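Local structure of RahU protein (Pseudomonas aeruginosa PAO1, 6ZC2) at residues I7-V12 / V128-G133; Y33-K38 / P57-S62; S70-S75 / W90-K95. The protein is an aegerolysin that interacts with the membrane lipid ceramide phosphorylethanolamine. All blocks are in the same frame, centred on the assembly; numbering follows the deposited sequence.

Contact 1: residues I7-V12 / V128-G133; sequences IAVKVV and VTLTLG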
loop_
_atom_site.group_PDB
_atom_site.type_symbol
_atom_site.label_atom_id
_atom_site.label_comp_id
_atom_site.label_asym_id
_atom_site.label_seq_id
_atom_site.Cartn_x
_atom_site.Cartn_y
_atom_site.Cartn_z
ATOM N N ILE A 7 -3.901 7.626 1.418
ATOM C CA ILE A 7 -3.879 6.589 0.394
ATOM C C ILE A 7 -4.579 5.365 0.974
ATOM O O ILE A 7 -4.517 5.108 2.179
ATOM C CB ILE A 7 -2.423 6.243 -0.031
ATOM C CG1 ILE A 7 -2.398 5.264 -1.220
ATOM C CG2 ILE A 7 -1.627 5.683 1.157
ATOM C CD1 ILE A 7 -1.005 4.963 -1.751
ATOM N N ALA A 8 -5.253 4.602 0.116
ATOM C CA ALA A 8 -5.795 3.306 0.505
ATOM C C ALA A 8 -5.486 2.333 -0.623
ATOM O O ALA A 8 -5.900 2.559 -1.764
ATOM C CB ALA A 8 -7.302 3.386 0.784
ATOM N N VAL A 9 -4.747 1.268 -0.306
ATOM C CA VAL A 9 -4.269 0.305 -1.295
ATOM C C VAL A 9 -5.103 -0.966 -1.191
ATOM O O VAL A 9 -5.084 -1.645 -0.156
ATOM C CB VAL A 9 -2.776 -0.001 -1.103
ATOM C CG1 VAL A 9 -2.278 -0.886 -2.231
ATOM C CG2 VAL A 9 -1.967 1.297 -1.001
ATOM N N LYS A 10 -5.822 -1.299 -2.265
ATOM C CA LYS A 10 -6.609 -2.531 -2.335
ATOM C C LYS A 10 -5.689 -3.645 -2.828
ATOM O O LYS A 10 -5.238 -3.617 -3.977
ATOM C CB LYS A 10 -7.792 -2.348 -3.284
ATOM C CG LYS A 10 -8.692 -3.570 -3.383
ATOM C CD LYS A 10 -9.841 -3.351 -4.363
ATOM C CE LYS A 10 -10.620 -4.638 -4.591
ATOM N NZ LYS A 10 -11.938 -4.382 -5.253
ATOM N N VAL A 11 -5.396 -4.615 -1.965
ATOM C CA VAL A 11 -4.493 -5.718 -2.292
ATOM C C VAL A 11 -5.319 -6.854 -2.893
ATOM O O VAL A 11 -6.125 -7.484 -2.197
ATOM C CB VAL A 11 -3.706 -6.181 -1.059
ATOM C CG1 VAL A 11 -2.780 -7.334 -1.417
ATOM C CG2 VAL A 11 -2.924 -5.012 -0.468
ATOM N N VAL A 12 -5.128 -7.100 -4.190
ATOM C CA VAL A 12 -5.856 -8.111 -4.955
ATOM C C VAL A 12 -4.881 -9.241 -5.275
ATOM O O VAL A 12 -3.924 -9.055 -6.037
ATOM C CB VAL A 12 -6.466 -7.519 -6.237
ATOM C CG1 VAL A 12 -7.161 -8.606 -7.058
ATOM C CG2 VAL A 12 -7.427 -6.373 -5.899
ATOM N N VAL A 128 -5.904 3.183 -4.601
ATOM C CA VAL A 128 -5.059 2.548 -5.607
ATOM C C VAL A 128 -5.273 1.046 -5.492
ATOM O O VAL A 128 -5.237 0.501 -4.385
ATOM C CB VAL A 128 -3.569 2.876 -5.369
ATOM C CG1 VAL A 128 -2.674 2.094 -6.334
ATOM C CG2 VAL A 128 -3.319 4.369 -5.483
ATOM N N THR A 129 -5.489 0.372 -6.619
ATOM C CA THR A 129 -5.608 -1.083 -6.629
ATOM C C THR A 129 -4.270 -1.704 -7.022
ATOM O O THR A 129 -3.627 -1.251 -7.972
ATOM C CB THR A 129 -6.717 -1.535 -7.588
ATOM O OG1 THR A 129 -7.966 -0.970 -7.171
ATOM C CG2 THR A 129 -6.847 -3.053 -7.597
ATOM N N LEU A 130 -3.843 -2.724 -6.272
ATOM C CA LEU A 130 -2.583 -3.434 -6.495
ATOM C C LEU A 130 -2.921 -4.894 -6.794
ATOM O O LEU A 130 -3.348 -5.631 -5.899
ATOM C CB LEU A 130 -1.685 -3.327 -5.256
ATOM C CG LEU A 130 -0.379 -4.121 -5.278
ATOM C CD1 LEU A 130 0.533 -3.664 -6.413
ATOM C CD2 LEU A 130 0.328 -4.010 -3.932
ATOM N N THR A 131 -2.757 -5.312 -8.048
ATOM C CA THR A 131 -3.119 -6.663 -8.471
ATOM C C THR A 131 -1.854 -7.507 -8.622
ATOM O O THR A 131 -0.988 -7.200 -9.454
ATOM C CB THR A 131 -3.936 -6.621 -9.766
ATOM O OG1 THR A 131 -5.115 -5.826 -9.558
ATOM C CG2 THR A 131 -4.355 -8.018 -10.184
ATOM N N LEU A 132 -1.751 -8.566 -7.813
ATOM C CA LEU A 132 -0.526 -9.344 -7.642
ATOM C C LEU A 132 -0.678 -10.737 -8.238
ATOM O O LEU A 132 -1.645 -11.444 -7.928
ATOM C CB LEU A 132 -0.212 -9.490 -6.150
ATOM C CG LEU A 132 0.065 -8.199 -5.385
ATOM C CD1 LEU A 132 -0.057 -8.408 -3.870
ATOM C CD2 LEU A 132 1.443 -7.656 -5.732
ATOM N N GLY A 133 0.309 -11.151 -9.038
ATOM C CA GLY A 133 0.310 -12.485 -9.606
ATOM C C GLY A 133 1.705 -13.059 -9.773
ATOM O O GLY A 133 2.719 -12.367 -9.617
#
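V9 and L130 meet on the buried face of two neighbouring strands, where V9 CG1 lies 3.9 Å from L130 CB. One step further on, V11 repeats the theme: its CG1, set anti to the backbone N (chi1 180°), comes to 3.8 Å from CD1 of L132, the two side chains crossing at a slant. I7 contributes more loosely through CD1, near CG2 of V128. This face looks across to the second sheet of the molecule, where F88 packs on I7 and V9, and W102 and F104 lie against V128, L130 and L132. The strands are 6-13 and 126-134, the first and last of the fold, and they form the parallel pair in an otherwise antiparallel six-stranded sheet. Their backbones exchange five bonds, among them L130 N to K10 O at 2.8 Å and V12 N to L130 O at 2.9 Å; both are nearly straight. A8, K10 and V12 thus each bond across to the partner strand. On the reverse, more exposed face, V12 CG2 touches T129 CG2 at 3.8 Å. K10 runs beside T129 there, its extended chain passing OG1 with CB and CD each 4.1 Å away, and leads its amine outward past W59 and P57.

Contact 2: residues Y33-K38 / P57-S62; sequences YRYTNK and PQWIAS. With EDO (1,2-ethanediol), chain K; EDO (1,2-ethanediol), chain C; EDO (1,2-ethanediol), chain G.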
loop_
_atom_site.group_PDB
_atom_site.type_symbol
_atom_site.label_atom_id
_atom_site.label_comp_id
_atom_site.label_asym_id
_atom_site.label_seq_id
_atom_site.Cartn_x
_atom_site.Cartn_y
_atom_site.Cartn_z
ATOM N N TYR A 33 -4.407 3.166 9.281
ATOM C CA TYR A 33 -5.740 3.170 9.867
ATOM C C TYR A 33 -6.604 2.082 9.243
ATOM O O TYR A 33 -6.339 1.603 8.141
ATOM C CB TYR A 33 -6.408 4.539 9.763
ATOM C CG TYR A 33 -6.805 5.019 8.383
ATOM C CD1 TYR A 33 -5.901 5.695 7.569
ATOM C CD2 TYR A 33 -8.107 4.862 7.921
ATOM C CE1 TYR A 33 -6.286 6.190 6.324
ATOM C CE2 TYR A 33 -8.505 5.361 6.682
ATOM C CZ TYR A 33 -7.590 6.024 5.890
ATOM O OH TYR A 33 -7.966 6.537 4.665
ATOM N N ARG A 34 -7.662 1.709 9.964
ATOM C CA ARG A 34 -8.596 0.681 9.507
ATOM C C ARG A 34 -9.577 1.332 8.538
ATOM O O ARG A 34 -10.523 2.006 8.958
ATOM C CB ARG A 34 -9.311 0.052 10.699
ATOM C CG ARG A 34 -10.077 -1.214 10.363
ATOM C CD ARG A 34 -10.981 -1.666 11.512
ATOM N NE ARG A 34 -10.248 -1.857 12.762
ATOM C CZ ARG A 34 -9.610 -2.976 13.095
ATOM N NH1 ARG A 34 -9.609 -4.013 12.269
ATOM N NH2 ARG A 34 -8.971 -3.058 14.254
ATOM N N TYR A 35 -9.341 1.143 7.237
ATOM C CA TYR A 35 -10.149 1.800 6.209
ATOM C C TYR A 35 -11.624 1.499 6.475
ATOM O O TYR A 35 -11.984 0.342 6.697
ATOM C CB TYR A 35 -9.720 1.240 4.842
ATOM C CG TYR A 35 -10.095 2.095 3.644
ATOM C CD1 TYR A 35 -9.775 3.449 3.601
ATOM C CD2 TYR A 35 -10.739 1.537 2.539
ATOM C CE1 TYR A 35 -10.116 4.238 2.513
ATOM C CE2 TYR A 35 -11.082 2.322 1.437
ATOM C CZ TYR A 35 -10.763 3.675 1.434
ATOM O OH TYR A 35 -11.092 4.484 0.365
ATOM N N THR A 36 -12.490 2.524 6.501
ATOM C CA THR A 36 -12.282 3.895 6.049
ATOM C C THR A 36 -12.169 4.929 7.187
ATOM O O THR A 36 -12.269 6.129 6.936
ATOM C CB THR A 36 -13.494 4.335 5.178
ATOM O OG1 THR A 36 -14.705 4.154 5.926
ATOM C CG2 THR A 36 -13.584 3.517 3.889
ATOM N N ASN A 37 -11.957 4.473 8.428
ATOM C CA ASN A 37 -12.017 5.332 9.618
ATOM C C ASN A 37 -10.619 5.798 10.033
ATOM O O ASN A 37 -9.871 5.056 10.681
ATOM C CB ASN A 37 -12.703 4.591 10.760
ATOM C CG ASN A 37 -12.859 5.452 11.992
ATOM O OD1 ASN A 37 -12.534 6.641 11.979
ATOM N ND2 ASN A 37 -13.365 4.861 13.065
ATOM N N LYS A 38 -10.290 7.053 9.706
ATOM C CA LYS A 38 -8.963 7.594 9.996
ATOM C C LYS A 38 -8.662 7.705 11.491
ATOM O O LYS A 38 -7.484 7.796 11.862
ATOM C CB LYS A 38 -8.773 8.940 9.290
ATOM C CG LYS A 38 -8.795 8.820 7.770
ATOM C CD LYS A 38 -8.767 10.167 7.058
ATOM C CE LYS A 38 -9.022 9.982 5.562
ATOM N NZ LYS A 38 -9.197 11.279 4.852
ATOM N N PRO A 57 -10.081 -9.423 -1.397
ATOM C CA PRO A 57 -9.146 -8.303 -1.215
ATOM C C PRO A 57 -9.282 -7.637 0.147
ATOM O O PRO A 57 -10.370 -7.567 0.727
ATOM C CB PRO A 57 -9.531 -7.331 -2.337
ATOM C CG PRO A 57 -10.103 -8.211 -3.394
ATOM C CD PRO A 57 -10.827 -9.323 -2.665
ATOM N N GLN A 58 -8.148 -7.139 0.648
ATOM C CA GLN A 58 -8.083 -6.340 1.864
ATOM C C GLN A 58 -7.381 -5.025 1.549
ATOM O O GLN A 58 -6.609 -4.933 0.593
ATOM C CB GLN A 58 -7.339 -7.077 2.992
ATOM C CG GLN A 58 -8.069 -8.298 3.525
ATOM C CD GLN A 58 -7.288 -9.006 4.609
ATOM O OE1 GLN A 58 -6.861 -8.385 5.586
ATOM N NE2 GLN A 58 -7.074 -10.303 4.439
ATOM N N TRP A 59 -7.635 -4.010 2.374
ATOM C CA TRP A 59 -7.115 -2.666 2.154
ATOM C C TRP A 59 -6.083 -2.279 3.212
ATOM O O TRP A 59 -6.277 -2.526 4.407
ATOM C CB TRP A 59 -8.255 -1.648 2.180
ATOM C CG TRP A 59 -9.220 -1.764 1.040
ATOM C CD1 TRP A 59 -10.200 -2.710 0.874
ATOM C CD2 TRP A 59 -9.311 -0.890 -0.092
ATOM N NE1 TRP A 59 -10.891 -2.475 -0.289
ATOM C CE2 TRP A 59 -10.370 -1.362 -0.898
ATOM C CE3 TRP A 59 -8.600 0.247 -0.502
ATOM C CZ2 TRP A 59 -10.750 -0.724 -2.084
ATOM C CZ3 TRP A 59 -8.970 0.872 -1.684
ATOM C CH2 TRP A 59 -10.040 0.386 -2.461
ATOM N N ILE A 60 -4.996 -1.652 2.762
ATOM C CA ILE A 60 -3.994 -1.038 3.633
ATOM C C ILE A 60 -4.087 0.466 3.421
ATOM O O ILE A 60 -3.837 0.956 2.312
ATOM C CB ILE A 60 -2.586 -1.558 3.311
ATOM C CG1 ILE A 60 -2.528 -3.071 3.543
ATOM C CG2 ILE A 60 -1.544 -0.841 4.153
ATOM C CD1 ILE A 60 -1.296 -3.724 2.986
ATOM N N ALA A 61 -4.452 1.201 4.471
ATOM C CA ALA A 61 -4.730 2.627 4.355
ATOM C C ALA A 61 -3.837 3.420 5.299
ATOM O O ALA A 61 -3.554 2.985 6.425
ATOM C CB ALA A 61 -6.207 2.934 4.646
ATOM N N SER A 62 -3.401 4.592 4.836
ATOM C CA SER A 62 -2.536 5.456 5.623
ATOM C C SER A 62 -2.898 6.913 5.358
ATOM O O SER A 62 -3.254 7.274 4.232
ATOM C CB SER A 62 -1.061 5.209 5.269
ATOM O OG SER A 62 -0.179 6.028 6.022
HETATM C C1 EDO K . -12.128 8.107 2.984
HETATM O O1 EDO K . -13.153 7.167 3.333
HETATM C C2 EDO K . -10.754 7.609 3.418
HETATM O O2 EDO K . -10.787 7.049 4.738
HETATM C C1 EDO C . -4.974 -2.455 7.855
HETATM O O1 EDO C . -6.242 -2.201 8.476
HETATM C C2 EDO C . -4.222 -1.140 7.731
HETATM O O2 EDO C . -4.920 -0.257 6.852
HETATM C C1 EDO G . -11.768 -4.239 4.006
HETATM O O1 EDO G . -11.395 -2.868 4.189
HETATM C C2 EDO G . -10.850 -5.128 4.836
HETATM O O2 EDO G . -9.489 -4.893 4.453
HETATM O O HOH W 1 -7.937 -1.351 6.441
#
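Y33 rests on A61, and Y35 on A61 and W59, where strand 29-34 gives way to a turn containing a cis peptide between Y35 and T36; the contact is a small aromatic cluster on the face of a sheet. A61 is its pivot. Its CB sits over one face of the Y33 ring, 3.7 Å from the centroid in a CH-pi contact, and also touches Y35 CD1 at 3.8 Å. Y33 CG stands between its own N and carbonyl carbon (chi1 69°), on the side of A61, while the CG methylene of K38 is placed over the opposite face of the ring. Y35 and W59 form an offset stack, with centroids 5.0 Å apart and planes inclined by 26°; Y35 CE2 stands over the rim of the indole, closest to CE3.

One backbone bond crosses directly, Y33 N to A61 O at 3.0 Å, with the donor well above the carbonyl plane. On the return side O2 of an ethanediol, probably from the crystallisation liquor, accepts from A61 N at 2.8 Å and donates to Y33 O. A water next to it accepts from Y35 N and donates to W59 O, so a water and a diol bridge the chains where direct bonds are lacking. A second ethanediol bonds Y33 OH.

Beyond the segments, Y35 OH reaches E127, W6 packs on both tyrosines and A8 on Y35. In the sheet, strand 58-63 lies between 29-34 and 6-13, with I60 facing M50 and I22 on its other side.

Contact 3: residues S70-S75 / W90-K95; sequences SGTQGS and WDDPWK. With EDO (1,2-ethanediol), chain D.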
loop_
_atom_site.group_PDB
_atom_site.type_symbol
_atom_site.label_atom_id
_atom_site.label_comp_id
_atom_site.label_asym_id
_atom_site.label_seq_id
_atom_site.Cartn_x
_atom_site.Cartn_y
_atom_site.Cartn_z
ATOM N N SER A 70 1.981 17.716 7.624
ATOM C CA SER A 70 2.732 16.659 6.968
ATOM C C SER A 70 1.726 15.616 6.502
ATOM O O SER A 70 0.618 15.521 7.036
ATOM C CB SER A 70 3.768 16.036 7.912
ATOM O OG SER A 70 3.159 15.580 9.109
ATOM N N GLY A 71 2.115 14.844 5.496
ATOM C CA GLY A 71 1.237 13.870 4.862
ATOM C C GLY A 71 1.555 12.447 5.272
ATOM O O GLY A 71 1.827 12.161 6.445
ATOM N N THR A 72 1.507 11.537 4.298
ATOM C CA THR A 72 1.818 10.137 4.538
ATOM C C THR A 72 2.854 9.657 3.531
ATOM O O THR A 72 2.772 9.974 2.339
ATOM C CB THR A 72 0.564 9.228 4.512
ATOM O OG1 THR A 72 0.997 7.867 4.535
ATOM C CG2 THR A 72 -0.303 9.457 3.264
ATOM N N GLN A 73 3.828 8.889 4.022
ATOM C CA GLN A 73 4.886 8.314 3.198
ATOM C C GLN A 73 5.349 7.029 3.868
ATOM O O GLN A 73 5.658 7.040 5.064
ATOM C CB GLN A 73 6.061 9.290 3.074
ATOM C CG GLN A 73 7.203 8.756 2.232
ATOM C CD GLN A 73 8.334 9.747 2.094
ATOM O OE1 GLN A 73 8.544 10.585 2.970
ATOM N NE2 GLN A 73 9.061 9.670 0.985
ATOM N N GLY A 74 5.396 5.937 3.111
ATOM C CA GLY A 74 5.772 4.664 3.704
ATOM C C GLY A 74 5.834 3.561 2.669
ATOM O O GLY A 74 5.843 3.814 1.461
ATOM N N SER A 75 5.883 2.322 3.164
ATOM C CA SER A 75 5.987 1.158 2.289
ATOM C C SER A 75 5.531 -0.101 3.017
ATOM O O SER A 75 5.423 -0.128 4.247
ATOM C CB SER A 75 7.420 0.956 1.794
ATOM O OG SER A 75 8.274 0.609 2.863
ATOM N N TRP A 90 4.824 4.716 -1.301
ATOM C CA TRP A 90 4.051 5.900 -1.681
ATOM C C TRP A 90 4.572 7.135 -0.953
ATOM O O TRP A 90 5.221 7.045 0.097
ATOM C CB TRP A 90 2.544 5.741 -1.379
ATOM C CG TRP A 90 2.270 5.689 0.102
ATOM C CD1 TRP A 90 1.978 6.744 0.931
ATOM C CD2 TRP A 90 2.332 4.527 0.942
ATOM N NE1 TRP A 90 1.846 6.303 2.227
ATOM C CE2 TRP A 90 2.061 4.950 2.261
ATOM C CE3 TRP A 90 2.590 3.170 0.705
ATOM C CZ2 TRP A 90 2.032 4.065 3.335
ATOM C CZ3 TRP A 90 2.567 2.296 1.773
ATOM C CH2 TRP A 90 2.295 2.747 3.072
ATOM N N ASP A 91 4.232 8.301 -1.510
ATOM C CA ASP A 91 4.555 9.593 -0.911
ATOM C C ASP A 91 3.452 10.578 -1.276
ATOM O O ASP A 91 3.240 10.856 -2.462
ATOM C CB ASP A 91 5.911 10.093 -1.413
ATOM C CG ASP A 91 6.268 11.451 -0.852
ATOM O OD1 ASP A 91 5.940 11.714 0.325
ATOM O OD2 ASP A 91 6.884 12.253 -1.586
ATOM N N ASP A 92 2.757 11.096 -0.259
ATOM C CA ASP A 92 1.640 12.032 -0.411
ATOM C C ASP A 92 1.957 13.232 0.474
ATOM O O ASP A 92 1.561 13.268 1.648
ATOM C CB ASP A 92 0.336 11.351 0.017
ATOM C CG ASP A 92 -0.902 12.217 -0.184
ATOM O OD1 ASP A 92 -0.774 13.410 -0.546
ATOM O OD2 ASP A 92 -2.015 11.685 0.032
ATOM N N PRO A 93 2.668 14.233 -0.050
ATOM C CA PRO A 93 3.084 15.367 0.788
ATOM C C PRO A 93 1.937 16.316 1.114
ATOM O O PRO A 93 0.914 16.378 0.429
ATOM C CB PRO A 93 4.144 16.082 -0.064
ATOM C CG PRO A 93 4.521 15.105 -1.140
ATOM C CD PRO A 93 3.290 14.287 -1.385
ATOM N N TRP A 94 2.145 17.083 2.187
ATOM C CA TRP A 94 1.175 18.090 2.605
ATOM C C TRP A 94 1.362 19.406 1.857
ATOM O O TRP A 94 0.376 20.049 1.476
ATOM C CB TRP A 94 1.294 18.334 4.112
ATOM C CG TRP A 94 0.479 19.495 4.612
ATOM C CD1 TRP A 94 -0.834 19.472 4.993
ATOM C CD2 TRP A 94 0.924 20.847 4.794
ATOM N NE1 TRP A 94 -1.232 20.725 5.394
ATOM C CE2 TRP A 94 -0.174 21.586 5.283
ATOM C CE3 TRP A 94 2.141 21.506 4.587
ATOM C CZ2 TRP A 94 -0.090 22.949 5.568
ATOM C CZ3 TRP A 94 2.222 22.861 4.873
ATOM C CH2 TRP A 94 1.113 23.565 5.358
ATOM N N LYS A 95 2.608 19.824 1.650
ATOM C CA LYS A 95 2.877 21.114 1.031
ATOM C C LYS A 95 2.395 21.133 -0.416
ATOM O O LYS A 95 2.390 20.113 -1.109
ATOM C CB LYS A 95 4.374 21.429 1.089
ATOM C CG LYS A 95 5.199 20.817 -0.038
ATOM C CD LYS A 95 6.693 20.935 0.227
ATOM C CE LYS A 95 7.123 22.387 0.370
ATOM N NZ LYS A 95 8.258 22.733 -0.535
HETATM C C1 EDO D . 5.372 14.125 4.380
HETATM O O1 EDO D . 4.443 15.179 4.131
HETATM C C2 EDO D . 5.352 13.169 3.193
HETATM O O2 EDO D . 5.991 13.768 2.058
HETATM O O HOH W 2 8.413 7.507 -1.142
#
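T72 and W90 are joined by a side-chain hydrogen bond: the indole NE1 donates to T72 OG1 at 2.9 Å, with an angle of 173° at the hydrogen and the hydroxyl oxygen close to the ring plane. W90 has CG between its own N and carbonyl carbon (chi1 67°), which starts the side chain off toward the facing strand. T72 OG1 is also hydrogen-bonded to S62 OG, so two partners hold this buried hydroxyl. The same indole lies flat over G74, whose CA is 4.0 Å from the centroid of the six-membered ring in a CH-pi contact; having no side chain, G74 lets the ring settle on the backbone.

The main chains satisfy one another in two reciprocal pairs. T72 O receives the N-H of D92 at 2.8 Å; the return bond from T72 N to D92 O is longer, 3.2 Å, and D92 O also takes a CA-H contact from G71. G74 N donates to W90 O at 3.2 Å and W90 N to G74 O at 3.1 Å; W90 O has a further, weak bond from a water that accepts from Q73 NE2. Between these pairs Q73 and D91 face each other on the reverse side, amide stacked on carboxylate with the planes 23° apart, Q73 CD 3.6 Å from D91 OD1. An ethanediol bridges the two segments beside the T72-D92 pair, accepting from G71 N at 2.7 Å and donating to D91 OD1. D92 sends OD2 to the N-H of I125.

W94 CB packs on S70 CA, and the P93 and K95 carbonyls bind TRIS, like the diol probably from the crystallisation liquor. Alternating hydrogen-bonded and non-hydrogen-bonded pairs mark an antiparallel beta hairpin, here at the open end of strands 72-80 and 83-92.

Contacts 1 and 2 belong to one sheet and contact 3 to the other, so together they sample both layers of the fold. Contacts 1 and 2, with centres 12 Å apart, share the border of strands 6-13 and 58-63, where V9 N and I60 O are 2.8 Å apart in a probable hydrogen bond. Contact 3 lies 18 Å from contact 1 and 16 Å from contact 2, centre to centre, and is tied to both across the interior: I7 CD1 reaches W90 CB at 3.7 Å, and S62 CB packs on W90 CZ2 at 3.8 Å. The bound TRIS lies beside contact 3, close to D92; such molecules often mark pockets.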